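Local coordinates for TPR repeat-containing protein (Cytophaga hutchinsonii, PDB 3U4T), which is of unknown function but, as an all-helical tetratricopeptide-repeat protein, probably offers a surface for binding other proteins or peptides, at residues 38-44 with 59-63; 44-49 with 79-83; 72-78 with 103-107; 128-132 with 147-152. The protein carries 1 engineered substitution. All blocks are in the same frame, centred on the assembly; numbering follows the deposited sequence.

Interaction 1. Residues 38-44 with 59-63; sequences YIYNRRA and DIETY
Helix 40-44 and helix 59-63 pack antiparallel, their short axes 7.6 Å apart at closest approach with a signed crossing angle of -165°. CA atoms pair Tyr40 with Tyr63 (5.0 Å) and Ala44 with Asp59 (4.8 Å). Arg43, with chi1 t, grips the Asp59 carboxylate in a salt bridge: NE donates to OD2 at 2.9 Å and NH2 to OD1 at 3.0 Å, while NH2 also pairs with Glu30. These segments belong to the A and B helices of one tetratricopeptide repeat, whose helical hairpin brings small Ala44 CB to 3.5 Å from Asp59 CB. Two CH-pi contacts close the other end: Thr62 CG2 sits 3.6 Å from the Tyr40 ring centroid, and Asn41 CB 3.3 Å from that of Tyr63. Asn41 (chi1 p) sends ND2 to Asp76, which Tyr63 OH also meets in a weak hydrogen bond. Thr62 OG1 is hydrogen-bonded to the backbone O of Lys58, and Arg42 NH1 donates to Tyr38 O at 2.8 Å.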
loop_
_atom_site.group_PDB
_atom_site.type_symbol
_atom_site.label_atom_id
_atom_site.label_comp_id
_atom_site.label_asym_id
_atom_site.label_seq_id
_atom_site.Cartn_x
_atom_site.Cartn_y
_atom_site.Cartn_z
ATOM N N TYR A 38 -6.712 27.820 11.878
ATOM C CA TYR A 38 -5.818 27.244 10.875
ATOM C C TYR A 38 -4.374 27.004 11.248
ATOM O O TYR A 38 -3.597 26.566 10.405
ATOM C CB TYR A 38 -5.887 28.071 9.591
ATOM C CG TYR A 38 -7.295 28.152 9.065
ATOM C CD1 TYR A 38 -7.990 26.997 8.719
ATOM C CD2 TYR A 38 -7.962 29.378 8.970
ATOM C CE1 TYR A 38 -9.326 27.055 8.292
ATOM C CE2 TYR A 38 -9.291 29.450 8.544
ATOM C CZ TYR A 38 -9.965 28.288 8.208
ATOM O OH TYR A 38 -11.271 28.360 7.785
ATOM N N ILE A 39 -3.993 27.296 12.487
ATOM C CA ILE A 39 -2.626 27.014 12.885
ATOM C C ILE A 39 -2.663 25.607 13.470
ATOM O O ILE A 39 -1.686 24.871 13.416
ATOM C CB ILE A 39 -2.083 28.012 13.959
ATOM C CG1 ILE A 39 -2.764 27.797 15.316
ATOM C CG2 ILE A 39 -2.278 29.430 13.478
ATOM C CD1 ILE A 39 -2.149 28.627 16.439
ATOM N N TYR A 40 -3.825 25.228 13.987
ATOM C CA TYR A 40 -4.002 23.934 14.621
ATOM C C TYR A 40 -4.080 22.736 13.683
ATOM O O TYR A 40 -3.473 21.703 13.967
ATOM C CB TYR A 40 -5.222 23.995 15.545
ATOM C CG TYR A 40 -5.041 25.019 16.648
ATOM C CD1 TYR A 40 -4.209 24.757 17.735
ATOM C CD2 TYR A 40 -5.650 26.268 16.574
ATOM C CE1 TYR A 40 -3.982 25.715 18.727
ATOM C CE2 TYR A 40 -5.430 27.241 17.561
ATOM C CZ TYR A 40 -4.596 26.955 18.635
ATOM O OH TYR A 40 -4.387 27.901 19.622
ATOM N N ASN A 41 -4.793 22.842 12.567
ATOM C CA ASN A 41 -4.861 21.683 11.681
ATOM C C ASN A 41 -3.518 21.445 11.004
ATOM O O ASN A 41 -3.201 20.322 10.628
ATOM C CB ASN A 41 -5.978 21.832 10.634
ATOM C CG ASN A 41 -5.744 22.982 9.671
ATOM O OD1 ASN A 41 -5.186 24.014 10.034
ATOM N ND2 ASN A 41 -6.202 22.819 8.443
ATOM N N ARG A 42 -2.722 22.500 10.869
ATOM C CA ARG A 42 -1.411 22.395 10.242
ATOM C C ARG A 42 -0.393 21.849 11.232
ATOM O O ARG A 42 0.450 21.024 10.879
ATOM C CB ARG A 42 -0.968 23.764 9.718
ATOM C CG ARG A 42 -1.758 24.231 8.503
ATOM C CD ARG A 42 -1.272 25.581 7.988
ATOM N NE ARG A 42 -1.942 25.967 6.748
ATOM C CZ ARG A 42 -3.244 26.214 6.635
ATOM N NH1 ARG A 42 -4.041 26.121 7.692
ATOM N NH2 ARG A 42 -3.749 26.553 5.457
ATOM N N ARG A 43 -0.481 22.302 12.479
ATOM C CA ARG A 43 0.447 21.835 13.496
ATOM C C ARG A 43 0.125 20.373 13.752
ATOM O O ARG A 43 1.016 19.563 13.993
ATOM C CB ARG A 43 0.295 22.652 14.782
ATOM C CG ARG A 43 1.485 22.541 15.736
ATOM C CD ARG A 43 1.420 23.600 16.838
ATOM N NE ARG A 43 0.388 23.320 17.834
ATOM C CZ ARG A 43 0.110 24.111 18.867
ATOM N NH1 ARG A 43 0.780 25.246 19.047
ATOM N NH2 ARG A 43 -0.820 23.757 19.739
ATOM N N ALA A 44 -1.157 20.034 13.684
ATOM C CA ALA A 44 -1.579 18.657 13.904
ATOM C C ALA A 44 -0.873 17.750 12.896
ATOM O O ALA A 44 -0.300 16.728 13.270
ATOM C CB ALA A 44 -3.082 18.540 13.758
ATOM N N ASP A 59 -4.138 18.637 18.812
ATOM C CA ASP A 59 -4.190 19.713 17.825
ATOM C C ASP A 59 -5.341 19.598 16.837
ATOM O O ASP A 59 -6.009 20.588 16.537
ATOM C CB ASP A 59 -2.884 19.787 17.036
ATOM C CG ASP A 59 -1.825 20.648 17.714
ATOM O OD1 ASP A 59 -2.108 21.265 18.760
ATOM O OD2 ASP A 59 -0.698 20.707 17.175
ATOM N N ILE A 60 -5.584 18.402 16.318
ATOM C CA ILE A 60 -6.664 18.267 15.360
ATOM C C ILE A 60 -8.008 18.453 16.058
ATOM O O ILE A 60 -8.996 18.824 15.425
ATOM C CB ILE A 60 -6.627 16.902 14.648
ATOM C CG1 ILE A 60 -7.517 16.954 13.412
ATOM C CG2 ILE A 60 -7.073 15.808 15.585
ATOM C CD1 ILE A 60 -7.040 17.954 12.380
ATOM N N GLU A 61 -8.045 18.217 17.369
ATOM C CA GLU A 61 -9.290 18.373 18.109
ATOM C C GLU A 61 -9.489 19.830 18.508
ATOM O O GLU A 61 -10.614 20.316 18.587
ATOM C CB GLU A 61 -9.306 17.436 19.328
ATOM C CG GLU A 61 -9.203 15.958 18.915
ATOM C CD GLU A 61 -9.340 14.972 20.064
ATOM O OE1 GLU A 61 -8.734 15.202 21.135
ATOM O OE2 GLU A 61 -10.040 13.951 19.886
ATOM N N THR A 62 -8.394 20.537 18.751
ATOM C CA THR A 62 -8.484 21.941 19.091
ATOM C C THR A 62 -8.972 22.585 17.796
ATOM O O THR A 62 -9.858 23.439 17.795
ATOM C CB THR A 62 -7.106 22.503 19.478
ATOM O OG1 THR A 62 -6.723 21.980 20.756
ATOM C CG2 THR A 62 -7.143 24.025 19.539
ATOM N N TYR A 63 -8.390 22.164 16.681
ATOM C CA TYR A 63 -8.812 22.681 15.391
ATOM C C TYR A 63 -10.340 22.574 15.212
ATOM O O TYR A 63 -11.004 23.576 14.954
ATOM C CB TYR A 63 -8.122 21.902 14.279
ATOM C CG TYR A 63 -8.623 22.244 12.899
ATOM C CD1 TYR A 63 -8.349 23.482 12.330
ATOM C CD2 TYR A 63 -9.345 21.318 12.153
ATOM C CE1 TYR A 63 -8.773 23.791 11.044
ATOM C CE2 TYR A 63 -9.776 21.617 10.865
ATOM C CZ TYR A 63 -9.483 22.856 10.319
ATOM O OH TYR A 63 -9.899 23.168 9.055
#

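Interaction 2. Residues 44-49 with 79-83; sequences AVCYYE and YYGKI
This is an inter-repeat contact between the first helices of two consecutive helical hairpins, the A-to-A' packing by which tetratricopeptide repeats stack side by side. Segments 44-49 and 79-83 are both helical and run in broadly the same direction, at a signed crossing angle of 36°. Their axes come no closer than 10.7 Å, a gap filled by large side chains. The register places Val45 beside Tyr79 (CA atoms 7.0 Å apart) and Tyr48 beside Ile83 (6.8 Å). Tyr48 (chi1 t) and Tyr79 (chi1 m) form an offset edge-to-face pair: the edge of Tyr79 approaches the face of Tyr48, with centroids 5.8 Å apart and planes at 82°. Val45 CG2 covers a face of the Tyr79 ring, 3.8 Å from its centroid, in a CH-pi contact. Deeper in, Tyr48 CD1 meets Ile83 CG1 at 3.8 Å. A water bridges the polar groups: it lies 2.9 Å from Tyr48 OH and donates to Lys82 O at 2.7 Å; the aliphatic CD of Lys82 comes within 3.6 Å of Tyr48 OH. On the helix 40-49 side, Val45 also touches Phe14 of helix 6-14 and Ala44 leans on helix 53-64, while Lys82 reaches Tyr97 of helix 90-103.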
loop_
_atom_site.group_PDB
_atom_site.type_symbol
_atom_site.label_atom_id
_atom_site.label_comp_id
_atom_site.label_asym_id
_atom_site.label_seq_id
_atom_site.Cartn_x
_atom_site.Cartn_y
_atom_site.Cartn_z
ATOM N N ALA A 44 -1.157 20.034 13.684
ATOM C CA ALA A 44 -1.579 18.657 13.904
ATOM C C ALA A 44 -0.873 17.750 12.896
ATOM O O ALA A 44 -0.300 16.728 13.270
ATOM C CB ALA A 44 -3.082 18.540 13.758
ATOM N N VAL A 45 -0.912 18.128 11.622
ATOM C CA VAL A 45 -0.252 17.351 10.574
ATOM C C VAL A 45 1.258 17.307 10.821
ATOM O O VAL A 45 1.879 16.253 10.687
ATOM C CB VAL A 45 -0.496 17.948 9.181
ATOM C CG1 VAL A 45 0.387 17.244 8.162
ATOM C CG2 VAL A 45 -1.955 17.797 8.802
ATOM N N CYS A 46 1.855 18.442 11.168
ATOM C CA CYS A 46 3.287 18.447 11.432
ATOM C C CYS A 46 3.579 17.361 12.483
ATOM O O CYS A 46 4.347 16.423 12.227
ATOM C CB CYS A 46 3.741 19.835 11.918
ATOM S SG CYS A 46 3.665 21.148 10.621
ATOM N N TYR A 47 2.942 17.462 13.647
ATOM C CA TYR A 47 3.144 16.474 14.703
ATOM C C TYR A 47 2.913 15.043 14.199
ATOM O O TYR A 47 3.656 14.119 14.544
ATOM C CB TYR A 47 2.221 16.766 15.893
ATOM C CG TYR A 47 2.716 17.861 16.823
ATOM C CD1 TYR A 47 3.984 17.786 17.398
ATOM C CD2 TYR A 47 1.905 18.955 17.154
ATOM C CE1 TYR A 47 4.436 18.762 18.278
ATOM C CE2 TYR A 47 2.348 19.941 18.037
ATOM C CZ TYR A 47 3.615 19.835 18.594
ATOM O OH TYR A 47 4.063 20.798 19.470
ATOM N N TYR A 48 1.880 14.861 13.382
ATOM C CA TYR A 48 1.563 13.543 12.830
ATOM C C TYR A 48 2.703 12.979 11.971
ATOM O O TYR A 48 2.998 11.783 12.031
ATOM C CB TYR A 48 0.291 13.626 11.987
ATOM C CG TYR A 48 0.021 12.385 11.177
ATOM C CD1 TYR A 48 -0.606 11.276 11.749
ATOM C CD2 TYR A 48 0.419 12.306 9.845
ATOM C CE1 TYR A 48 -0.830 10.122 11.013
ATOM C CE2 TYR A 48 0.206 11.153 9.095
ATOM C CZ TYR A 48 -0.417 10.065 9.684
ATOM O OH TYR A 48 -0.614 8.918 8.947
ATOM N N GLU A 49 3.331 13.832 11.160
ATOM C CA GLU A 49 4.430 13.385 10.301
ATOM C C GLU A 49 5.679 13.102 11.145
ATOM O O GLU A 49 6.536 12.318 10.748
ATOM C CB GLU A 49 4.737 14.434 9.225
ATOM C CG GLU A 49 3.588 14.723 8.245
ATOM C CD GLU A 49 3.264 13.561 7.322
ATOM O OE1 GLU A 49 4.096 12.638 7.208
ATOM O OE2 GLU A 49 2.182 13.577 6.696
ATOM N N TYR A 79 -6.931 13.596 7.975
ATOM C CA TYR A 79 -5.893 13.555 8.992
ATOM C C TYR A 79 -6.436 13.264 10.384
ATOM O O TYR A 79 -5.718 12.751 11.238
ATOM C CB TYR A 79 -5.086 14.852 8.990
ATOM C CG TYR A 79 -4.035 14.847 7.904
ATOM C CD1 TYR A 79 -4.308 15.352 6.636
ATOM C CD2 TYR A 79 -2.815 14.207 8.108
ATOM C CE1 TYR A 79 -3.400 15.207 5.601
ATOM C CE2 TYR A 79 -1.903 14.055 7.083
ATOM C CZ TYR A 79 -2.199 14.549 5.835
ATOM O OH TYR A 79 -1.303 14.346 4.822
ATOM N N TYR A 80 -7.705 13.575 10.615
ATOM C CA TYR A 80 -8.286 13.292 11.916
ATOM C C TYR A 80 -8.281 11.778 12.032
ATOM O O TYR A 80 -7.850 11.227 13.046
ATOM C CB TYR A 80 -9.716 13.824 12.012
ATOM C CG TYR A 80 -10.283 13.779 13.415
ATOM C CD1 TYR A 80 -9.458 13.544 14.516
ATOM C CD2 TYR A 80 -11.639 14.008 13.647
ATOM C CE1 TYR A 80 -9.973 13.541 15.821
ATOM C CE2 TYR A 80 -12.161 14.006 14.940
ATOM C CZ TYR A 80 -11.322 13.771 16.019
ATOM O OH TYR A 80 -11.830 13.732 17.290
ATOM N N GLY A 81 -8.745 11.117 10.969
ATOM C CA GLY A 81 -8.777 9.666 10.933
ATOM C C GLY A 81 -7.390 9.044 10.969
ATOM O O GLY A 81 -7.162 8.054 11.682
ATOM N N LYS A 82 -6.451 9.595 10.203
ATOM C CA LYS A 82 -5.104 9.045 10.224
ATOM C C LYS A 82 -4.561 9.140 11.646
ATOM O O LYS A 82 -3.893 8.226 12.126
ATOM C CB LYS A 82 -4.166 9.809 9.291
ATOM C CG LYS A 82 -4.385 9.580 7.813
ATOM C CD LYS A 82 -3.279 10.270 7.022
ATOM C CE LYS A 82 -3.552 10.264 5.531
ATOM N NZ LYS A 82 -3.781 8.897 5.005
ATOM N N ILE A 83 -4.852 10.252 12.319
ATOM C CA ILE A 83 -4.386 10.441 13.691
ATOM C C ILE A 83 -5.066 9.495 14.662
ATOM O O ILE A 83 -4.427 8.997 15.582
ATOM C CB ILE A 83 -4.584 11.898 14.155
ATOM C CG1 ILE A 83 -3.691 12.814 13.330
ATOM C CG2 ILE A 83 -4.215 12.042 15.612
ATOM C CD1 ILE A 83 -4.000 14.278 13.510
HETATM O O HOH W 1 -2.647 7.090 10.021
#

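Interaction 3. Residues 72-78 with 103-107; sequences AKSADFE and RDTTR
Arg103 ends helix 90-103, and from here the chain turns past the N-terminal end of helix 74-86; the closest CA pair is Ser74 with Arg103, at 5.4 Å. Arg103, exposed and poorly ordered, lays its aliphatic chain over the start of the helix, its CG 3.4 Å from Ser74 N, and Ala72 O lies over a face of its guanidinium, 2.7 Å from Arg103 NH1 at too poor an angle for a hydrogen bond. Asp104 is the first residue to leave helical phi/psi (-137/95), and its CB packs 3.3 Å from Ser74 CB. Its OD1 accepts from Thr106 N (3.1 Å), making an Asx turn, and from Thr106 OG1 (3.0 Å). A type I beta turn runs from Asp104 to Arg107, closed by Arg107 N to Asp104 O at 3.0 Å. The turn brings Arg107, folded through m rotamers at chi1 to chi3, back toward the helix. There its NH2 forms a salt bridge with Glu78 OE2 (2.8 Å), and its NH1 a weak hydrogen bond with OE1 of Glu78 (3.3 Å). Lys73 is the N-cap residue, and its N donates to Asp76 OD2 at 2.7 Å. The contact thus sets the turn between two tetratricopeptide-like hairpins against the start of helix 74-86: Ser74 OG bonds to Ala100 O and Phe77 packs on helix 90-103, while Arg107 also pairs with Asp109, leading into helix 109-120.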
loop_
_atom_site.group_PDB
_atom_site.type_symbol
_atom_site.label_atom_id
_atom_site.label_comp_id
_atom_site.label_asym_id
_atom_site.label_seq_id
_atom_site.Cartn_x
_atom_site.Cartn_y
_atom_site.Cartn_z
ATOM N N ALA A 72 -14.252 23.793 7.089
ATOM C CA ALA A 72 -13.524 22.523 7.203
ATOM C C ALA A 72 -13.376 21.849 5.845
ATOM O O ALA A 72 -14.285 21.878 5.025
ATOM C CB ALA A 72 -14.240 21.598 8.153
ATOM N N LYS A 73 -12.228 21.234 5.605
ATOM C CA LYS A 73 -11.998 20.578 4.322
ATOM C C LYS A 73 -11.932 19.063 4.423
ATOM O O LYS A 73 -11.870 18.494 5.502
ATOM C CB LYS A 73 -10.700 21.090 3.698
ATOM C CG LYS A 73 -10.676 22.572 3.421
ATOM C CD LYS A 73 -11.408 22.899 2.136
ATOM C CE LYS A 73 -10.716 24.042 1.415
ATOM N NZ LYS A 73 -10.729 23.845 -0.063
ATOM N N SER A 74 -11.935 18.418 3.272
ATOM C CA SER A 74 -11.855 16.976 3.201
ATOM C C SER A 74 -10.577 16.492 3.870
ATOM O O SER A 74 -10.555 15.484 4.575
ATOM C CB SER A 74 -11.866 16.553 1.740
ATOM O OG SER A 74 -11.640 15.172 1.623
ATOM N N ALA A 75 -9.509 17.236 3.653
ATOM C CA ALA A 75 -8.208 16.900 4.201
ATOM C C ALA A 75 -8.184 16.855 5.723
ATOM O O ALA A 75 -7.542 15.990 6.309
ATOM C CB ALA A 75 -7.172 17.898 3.699
ATOM N N ASP A 76 -8.858 17.796 6.368
ATOM C CA ASP A 76 -8.872 17.829 7.824
ATOM C C ASP A 76 -9.471 16.557 8.409
ATOM O O ASP A 76 -8.943 16.011 9.385
ATOM C CB ASP A 76 -9.651 19.046 8.306
ATOM C CG ASP A 76 -9.189 20.307 7.641
ATOM O OD1 ASP A 76 -7.954 20.541 7.631
ATOM O OD2 ASP A 76 -10.054 21.058 7.135
ATOM N N PHE A 77 -10.572 16.087 7.824
ATOM C CA PHE A 77 -11.205 14.860 8.316
ATOM C C PHE A 77 -10.255 13.684 8.073
ATOM O O PHE A 77 -10.103 12.796 8.928
ATOM C CB PHE A 77 -12.535 14.622 7.600
ATOM C CG PHE A 77 -13.606 15.588 7.986
ATOM C CD1 PHE A 77 -14.441 15.324 9.072
ATOM C CD2 PHE A 77 -13.750 16.792 7.303
ATOM C CE1 PHE A 77 -15.411 16.250 9.471
ATOM C CE2 PHE A 77 -14.715 17.727 7.693
ATOM C CZ PHE A 77 -15.543 17.456 8.778
ATOM N N GLU A 78 -9.610 13.691 6.909
ATOM C CA GLU A 78 -8.662 12.637 6.555
ATOM C C GLU A 78 -7.585 12.490 7.625
ATOM O O GLU A 78 -7.359 11.393 8.134
ATOM C CB GLU A 78 -8.019 12.944 5.204
ATOM C CG GLU A 78 -6.757 12.169 4.920
ATOM C CD GLU A 78 -6.170 12.519 3.571
ATOM O OE1 GLU A 78 -6.246 13.701 3.166
ATOM O OE2 GLU A 78 -5.621 11.613 2.918
ATOM N N ARG A 103 -17.430 14.914 2.312
ATOM C CA ARG A 103 -17.150 16.336 2.143
ATOM C C ARG A 103 -16.572 16.644 0.758
ATOM O O ARG A 103 -16.819 17.702 0.186
ATOM C CB ARG A 103 -16.182 16.775 3.245
ATOM C CG ARG A 103 -15.332 17.984 2.926
ATOM C CD ARG A 103 -15.798 19.193 3.696
ATOM N NE ARG A 103 -16.423 20.195 2.840
ATOM C CZ ARG A 103 -16.965 21.322 3.292
ATOM N NH1 ARG A 103 -16.958 21.586 4.591
ATOM N NH2 ARG A 103 -17.505 22.191 2.449
ATOM N N ASP A 104 -15.789 15.714 0.233
ATOM C CA ASP A 104 -15.190 15.864 -1.089
ATOM C C ASP A 104 -15.355 14.498 -1.755
ATOM O O ASP A 104 -14.529 13.600 -1.566
ATOM C CB ASP A 104 -13.705 16.211 -0.970
ATOM C CG ASP A 104 -13.056 16.489 -2.318
ATOM O OD1 ASP A 104 -13.584 16.016 -3.350
ATOM O OD2 ASP A 104 -12.008 17.169 -2.337
ATOM N N THR A 105 -16.419 14.346 -2.534
ATOM C CA THR A 105 -16.703 13.076 -3.178
ATOM C C THR A 105 -15.717 12.560 -4.226
ATOM O O THR A 105 -15.922 11.482 -4.785
ATOM C CB THR A 105 -18.101 13.091 -3.795
ATOM O OG1 THR A 105 -18.140 14.028 -4.877
ATOM C CG2 THR A 105 -19.127 13.487 -2.746
ATOM N N THR A 106 -14.657 13.313 -4.503
ATOM C CA THR A 106 -13.678 12.844 -5.472
ATOM C C THR A 106 -12.569 12.110 -4.729
ATOM O O THR A 106 -11.716 11.479 -5.345
ATOM C CB THR A 106 -13.038 13.997 -6.289
ATOM O OG1 THR A 106 -12.015 14.636 -5.513
ATOM C CG2 THR A 106 -14.096 15.016 -6.697
ATOM N N ARG A 107 -12.587 12.201 -3.400
ATOM C CA ARG A 107 -11.582 11.536 -2.578
ATOM C C ARG A 107 -11.911 10.047 -2.420
ATOM O O ARG A 107 -11.970 9.525 -1.305
ATOM C CB ARG A 107 -11.505 12.200 -1.199
ATOM C CG ARG A 107 -10.965 13.625 -1.201
ATOM C CD ARG A 107 -9.544 13.684 -1.762
ATOM N NE ARG A 107 -8.619 12.830 -1.022
ATOM C CZ ARG A 107 -8.219 13.055 0.224
ATOM N NH1 ARG A 107 -8.659 14.121 0.888
ATOM N NH2 ARG A 107 -7.379 12.209 0.812
#

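Interaction 4. Residues 128-132 with 147-152; sequences IQYME and ELGQAY. Engineered in segment 128-132: Glu132 (natural residue Ser).
Knobs from residues 128-132, toward the end of helix 124-131, fill hollows on the side of helix 142-154 in segment 147-152. The CA register pairs Ile128 with Ala151 (6.0 Å) and Met131 with Leu148 (6.1 Å). Ile128, with chi1 m and chi2 t, drops between three neighbours: its CG1 lies 3.6 Å from CB of small Ala151, while its CG2 is 3.5 Å from Tyr152 CE1 and 4.1 Å from Leu148 CD1. One turn on, selenomethionine Met131 reaches across to the facing helix, its chi2 and chi3 both t. Its SE rests 3.2 Å from Glu147 O, 3.8 Å from Leu148 CA and 3.9 Å from Ala151 CB. In return Leu148 (chi1 t) pushes CD1 to 3.9 Å from Met131 CB. Such packing between the B helix of one hairpin and the A helix of the next fits the right-handed superhelix that tetratricopeptide repeats build, and Tyr119 of helix 109-120 also borders Met131. Tyr152 OH donates to Glu132 OE2 at 2.6 Å. Glu132 is an engineered residue, serine in nature, so this hydrogen bond belongs to the construct, whereas the interlocking of Ile128 and Met131 with Leu148 and Ala151 rests on apolar side chains.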
loop_
_atom_site.group_PDB
_atom_site.type_symbol
_atom_site.label_atom_id
_atom_site.label_comp_id
_atom_site.label_asym_id
_atom_site.label_seq_id
_atom_site.Cartn_x
_atom_site.Cartn_y
_atom_site.Cartn_z
ATOM N N ILE A 128 -12.874 -5.754 0.249
ATOM C CA ILE A 128 -13.144 -5.765 -1.176
ATOM C C ILE A 128 -14.294 -4.832 -1.515
ATOM O O ILE A 128 -14.208 -4.061 -2.478
ATOM C CB ILE A 128 -13.533 -7.164 -1.666
ATOM C CG1 ILE A 128 -12.364 -8.127 -1.476
ATOM C CG2 ILE A 128 -13.955 -7.090 -3.133
ATOM C CD1 ILE A 128 -12.710 -9.546 -1.843
ATOM N N GLN A 129 -15.381 -4.917 -0.741
ATOM C CA GLN A 129 -16.550 -4.068 -0.989
ATOM C C GLN A 129 -16.153 -2.611 -1.105
ATOM O O GLN A 129 -16.537 -1.929 -2.063
ATOM C CB GLN A 129 -17.602 -4.168 0.126
ATOM C CG GLN A 129 -18.699 -3.115 -0.078
ATOM C CD GLN A 129 -19.352 -2.613 1.202
ATOM O OE1 GLN A 129 -19.918 -1.524 1.220
ATOM N NE2 GLN A 129 -19.298 -3.414 2.270
ATOM N N TYR A 130 -15.390 -2.137 -0.120
ATOM C CA TYR A 130 -14.947 -0.754 -0.093
ATOM C C TYR A 130 -13.865 -0.417 -1.111
ATOM O O TYR A 130 -13.842 0.694 -1.649
ATOM C CB TYR A 130 -14.489 -0.377 1.313
ATOM C CG TYR A 130 -15.607 0.150 2.188
ATOM C CD1 TYR A 130 -15.753 1.519 2.430
ATOM C CD2 TYR A 130 -16.538 -0.713 2.750
ATOM C CE1 TYR A 130 -16.811 2.014 3.218
ATOM C CE2 TYR A 130 -17.594 -0.231 3.533
ATOM C CZ TYR A 130 -17.722 1.131 3.758
ATOM O OH TYR A 130 -18.771 1.603 4.512
HETATM N N MSE A 131 -12.960 -1.361 -1.370
HETATM C CA MSE A 131 -11.925 -1.111 -2.364
HETATM C C MSE A 131 -12.577 -0.965 -3.744
HETATM O O MSE A 131 -12.089 -0.218 -4.582
HETATM C CB MSE A 131 -10.895 -2.240 -2.375
HETATM C CG MSE A 131 -9.730 -2.021 -1.410
HETATM SE SE MSE A 131 -8.603 -3.564 -1.336
HETATM C CE MSE A 131 -7.673 -3.136 0.320
ATOM N N GLU A 132 -13.690 -1.660 -3.967
ATOM C CA GLU A 132 -14.397 -1.580 -5.241
ATOM C C GLU A 132 -15.136 -0.256 -5.421
ATOM O O GLU A 132 -15.501 0.100 -6.549
ATOM C CB GLU A 132 -15.389 -2.736 -5.386
ATOM C CG GLU A 132 -14.745 -4.098 -5.596
ATOM C CD GLU A 132 -15.776 -5.192 -5.734
ATOM O OE1 GLU A 132 -16.759 -5.148 -4.978
ATOM O OE2 GLU A 132 -15.617 -6.098 -6.579
ATOM N N GLU A 147 -3.958 -3.384 -4.804
ATOM C CA GLU A 147 -4.504 -3.678 -3.488
ATOM C C GLU A 147 -5.820 -4.424 -3.574
ATOM O O GLU A 147 -6.165 -5.191 -2.677
ATOM C CB GLU A 147 -4.676 -2.384 -2.689
ATOM C CG GLU A 147 -3.422 -2.009 -1.910
ATOM C CD GLU A 147 -3.364 -0.544 -1.559
ATOM O OE1 GLU A 147 -4.379 0.159 -1.769
ATOM O OE2 GLU A 147 -2.302 -0.099 -1.071
ATOM N N LEU A 148 -6.557 -4.207 -4.657
ATOM C CA LEU A 148 -7.818 -4.891 -4.822
ATOM C C LEU A 148 -7.529 -6.337 -5.191
ATOM O O LEU A 148 -8.170 -7.255 -4.671
ATOM C CB LEU A 148 -8.660 -4.200 -5.899
ATOM C CG LEU A 148 -10.016 -4.833 -6.251
ATOM C CD1 LEU A 148 -10.847 -5.112 -5.003
ATOM C CD2 LEU A 148 -10.750 -3.893 -7.185
ATOM N N GLY A 149 -6.543 -6.546 -6.064
ATOM C CA GLY A 149 -6.188 -7.902 -6.469
ATOM C C GLY A 149 -5.738 -8.752 -5.290
ATOM O O GLY A 149 -6.069 -9.948 -5.183
ATOM N N GLN A 150 -4.977 -8.130 -4.396
ATOM C CA GLN A 150 -4.499 -8.814 -3.217
ATOM C C GLN A 150 -5.686 -9.187 -2.342
ATOM O O GLN A 150 -5.715 -10.269 -1.752
ATOM C CB GLN A 150 -3.549 -7.919 -2.432
ATOM C CG GLN A 150 -2.241 -7.638 -3.142
ATOM C CD GLN A 150 -1.325 -6.797 -2.295
ATOM O OE1 GLN A 150 -1.557 -5.609 -2.105
ATOM N NE2 GLN A 150 -0.288 -7.416 -1.756
ATOM N N ALA A 151 -6.668 -8.298 -2.247
ATOM C CA ALA A 151 -7.834 -8.607 -1.422
ATOM C C ALA A 151 -8.523 -9.833 -2.003
ATOM O O ALA A 151 -8.868 -10.750 -1.269
ATOM C CB ALA A 151 -8.793 -7.434 -1.375
ATOM N N TYR A 152 -8.714 -9.844 -3.322
ATOM C CA TYR A 152 -9.339 -10.980 -4.000
ATOM C C TYR A 152 -8.547 -12.266 -3.741
ATOM O O TYR A 152 -9.109 -13.292 -3.375
ATOM C CB TYR A 152 -9.411 -10.733 -5.513
ATOM C CG TYR A 152 -10.463 -9.746 -5.963
ATOM C CD1 TYR A 152 -11.746 -9.763 -5.414
ATOM C CD2 TYR A 152 -10.198 -8.839 -6.987
ATOM C CE1 TYR A 152 -12.740 -8.904 -5.872
ATOM C CE2 TYR A 152 -11.189 -7.972 -7.458
ATOM C CZ TYR A 152 -12.455 -8.011 -6.896
ATOM O OH TYR A 152 -13.430 -7.156 -7.359
#

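Following the chain, interaction 1 closes a short loop, joining helices 40-49 and 53-64 into a hairpin. Interaction 2 starts at the same Ala44 but reaches on to helix 74-86, so its loop crosses that of interaction 1 and ties this hairpin to the next. Interaction 3 opens on helix 74-86 before interaction 2 has closed, and thus crosses it too, carrying the chain's reach to the turn after helix 90-103. Asp76 links interactions 1 and 3 directly, through Asn41 and Tyr63. Interaction 4 stands apart, in series with the others: its loop joins helix 124-131 to helix 142-154, its centre about 22 Å from that of interaction 3.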